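Local coordinates for TT1561 protein (Thermus thermophilus, PDB 1UF3), which is of unknown function but belongs to the calcineurin-like metallophosphoesterase superfamily, binds calcium ions, and is probably a metal-dependent phosphoesterase, at the interface of chains A and B. Numbering follows the deposited sequence. Chains: chain A/B, hypothetical protein TT1561.

The interface of chains A and B. Residues chain A 1-2; chain B 103, 107, 148-149.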
HETATM    1  N   MSE A   1       6.314  -2.757   6.809  1.00 31.55           N
HETATM    2  CA  MSE A   1       5.082  -2.002   6.443  1.00 33.48           C
HETATM    3  C   MSE A   1       5.099  -0.536   6.876  1.00 31.23           C
HETATM    4  O   MSE A   1       4.576   0.310   6.164  1.00 29.07           O
HETATM    5  CB  MSE A   1       3.832  -2.669   7.032  1.00 38.28           C
HETATM    6  CG  MSE A   1       3.263  -3.789   6.178  1.00 47.06           C
HETATM    7 SE   MSE A   1       2.555  -3.266   4.433  1.00 58.69          SE
HETATM    8  CE  MSE A   1       0.678  -3.689   4.719  1.00 54.38           C
ATOM      9  N   ARG A   2       5.701  -0.234   8.024  1.00 29.05           N
ATOM     10  CA  ARG A   2       5.724   1.155   8.505  1.00 29.58           C
ATOM     11  C   ARG A   2       6.764   2.019   7.801  1.00 29.55           C
ATOM     12  O   ARG A   2       7.875   1.552   7.518  1.00 29.50           O
ATOM     13  CB  ARG A   2       6.000   1.214  10.017  1.00 28.08           C
ATOM     14  CG  ARG A   2       4.981   0.487  10.922  1.00 26.65           C
ATOM     15  CD  ARG A   2       5.239   0.885  12.399  1.00 27.23           C
ATOM     16  NE  ARG A   2       4.628  -0.026  13.359  1.00 26.03           N
ATOM     17  CZ  ARG A   2       3.320  -0.158  13.531  1.00 24.24           C
ATOM     18  NH1 ARG A   2       2.484   0.564  12.814  1.00 26.46           N
ATOM     19  NH2 ARG A   2       2.852  -1.023  14.416  1.00 27.21           N
TER
ATOM     20  N   PHE B 103       2.645  -9.403   6.434  1.00 17.20           N
ATOM     21  CA  PHE B 103       1.842  -8.510   7.249  1.00 19.18           C
ATOM     22  C   PHE B 103       0.371  -8.624   6.919  1.00 18.28           C
ATOM     23  O   PHE B 103      -0.030  -8.810   5.763  1.00 17.18           O
ATOM     24  CB  PHE B 103       2.266  -7.049   7.052  1.00 18.13           C
ATOM     25  CG  PHE B 103       3.616  -6.736   7.614  1.00 21.30           C
ATOM     26  CD1 PHE B 103       4.734  -6.669   6.781  1.00 21.01           C
ATOM     27  CD2 PHE B 103       3.773  -6.512   8.980  1.00 18.88           C
ATOM     28  CE1 PHE B 103       5.989  -6.387   7.303  1.00 21.48           C
ATOM     29  CE2 PHE B 103       5.018  -6.229   9.515  1.00 21.32           C
ATOM     30  CZ  PHE B 103       6.143  -6.164   8.671  1.00 23.99           C
ATOM     31  N   PRO B 107      -1.033  -2.809  11.345  1.00 21.12           N
ATOM     32  CA  PRO B 107      -0.422  -4.048  10.851  1.00 19.39           C
ATOM     33  C   PRO B 107      -0.081  -5.126  11.882  1.00 18.72           C
ATOM     34  O   PRO B 107       0.345  -4.821  12.997  1.00 20.83           O
ATOM     35  CB  PRO B 107       0.848  -3.543  10.156  1.00 17.29           C
ATOM     36  CG  PRO B 107       1.240  -2.401  11.001  1.00 19.31           C
ATOM     37  CD  PRO B 107      -0.080  -1.687  11.254  1.00 20.15           C
ATOM     38  N   ASP B 148       8.495  -3.536  16.240  1.00 26.69           N
ATOM     39  CA  ASP B 148       7.292  -2.765  16.506  1.00 27.50           C
ATOM     40  C   ASP B 148       6.005  -3.222  15.858  1.00 25.50           C
ATOM     41  O   ASP B 148       5.318  -2.435  15.230  1.00 24.63           O
ATOM     42  CB  ASP B 148       7.546  -1.298  16.142  1.00 30.95           C
ATOM     43  CG  ASP B 148       7.907  -1.122  14.678  1.00 35.73           C
ATOM     44  OD1 ASP B 148       8.694  -1.957  14.165  1.00 35.79           O
ATOM     45  OD2 ASP B 148       7.415  -0.157  14.047  1.00 36.22           O
ATOM     46  N   TYR B 149       5.684  -4.501  15.995  1.00 23.41           N
ATOM     47  CA  TYR B 149       4.424  -5.003  15.467  1.00 21.03           C
ATOM     48  C   TYR B 149       3.852  -6.094  16.369  1.00 20.46           C
ATOM     49  O   TYR B 149       4.591  -6.925  16.918  1.00 16.64           O
ATOM     50  CB  TYR B 149       4.576  -5.613  14.071  1.00 19.58           C
ATOM     51  CG  TYR B 149       5.172  -4.716  13.002  1.00 18.46           C
ATOM     52  CD1 TYR B 149       6.554  -4.607  12.834  1.00 18.76           C
ATOM     53  CD2 TYR B 149       4.343  -4.036  12.122  1.00 19.52           C
ATOM     54  CE1 TYR B 149       7.101  -3.831  11.780  1.00 19.01           C
ATOM     55  CE2 TYR B 149       4.862  -3.259  11.083  1.00 24.17           C
ATOM     56  CZ  TYR B 149       6.236  -3.164  10.920  1.00 21.52           C
ATOM     57  OH  TYR B 149       6.697  -2.391   9.896  1.00 24.99           O
TER
HETATM   58  O   HOH W   1       0.261  -2.444  14.727  1.00 29.21           O
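The guanidinium group of A:Arg2 lies almost parallel to the ring of B:Tyr149, their planes 8° apart, with NE over the rim of the ring, 4.3 Å from the B:Tyr149 centroid, as a cation-pi contact. B:Asp148 OD2 lies over the same face, also toward the rim. Beneath the opposite face of this tyrosine sits CE2 of B:Phe103, and B:Pro107 CG meets the ring at its edge. The phenylalanine in turn offers a face to A:Met1, a selenomethionine that is poorly ordered, whose CG makes a CH-pi contact; an unbranched, flexible chain suits such a flat apolar surface. At the guanidinium edge, in its plane, stands the backbone carbonyl O of B:Asp148, gripped side-on by two nitrogens of A:Arg2, NE at 3.1 Å and NH2 at 3.0 Å. The B:Asp148 carboxylate adds a salt bridge from OD2 to A:Arg2 NE (2.9 Å); its plane is turned 53° from the guanidinium, and this bond, strongly bent, is weak as a hydrogen bond. The arginine chain is stretched out through CD, which carries the guanidinium past the tyrosine to this carbonyl. NH2 also reaches B:Pro107 O through a water. An alanine in place of A:Arg2 would probably leave the B:Asp148 carboxylate and carbonyl without their cationic partner and cost the tyrosine ring its cation-pi contact. A tyrosine suits its place by pairing a flat ring with a hydroxyl: OH of B:Tyr149 accepts from the backbone N of A:Arg2 (3.0 Å, 168° at H) and from the N-terminal N of A:Met1 (3.1 Å). These bonds and packed faces fasten the amino-terminal end of chain A onto chain B, a contact that may help hold the deposited octamer together, although the structure alone does not establish that assembly in solution.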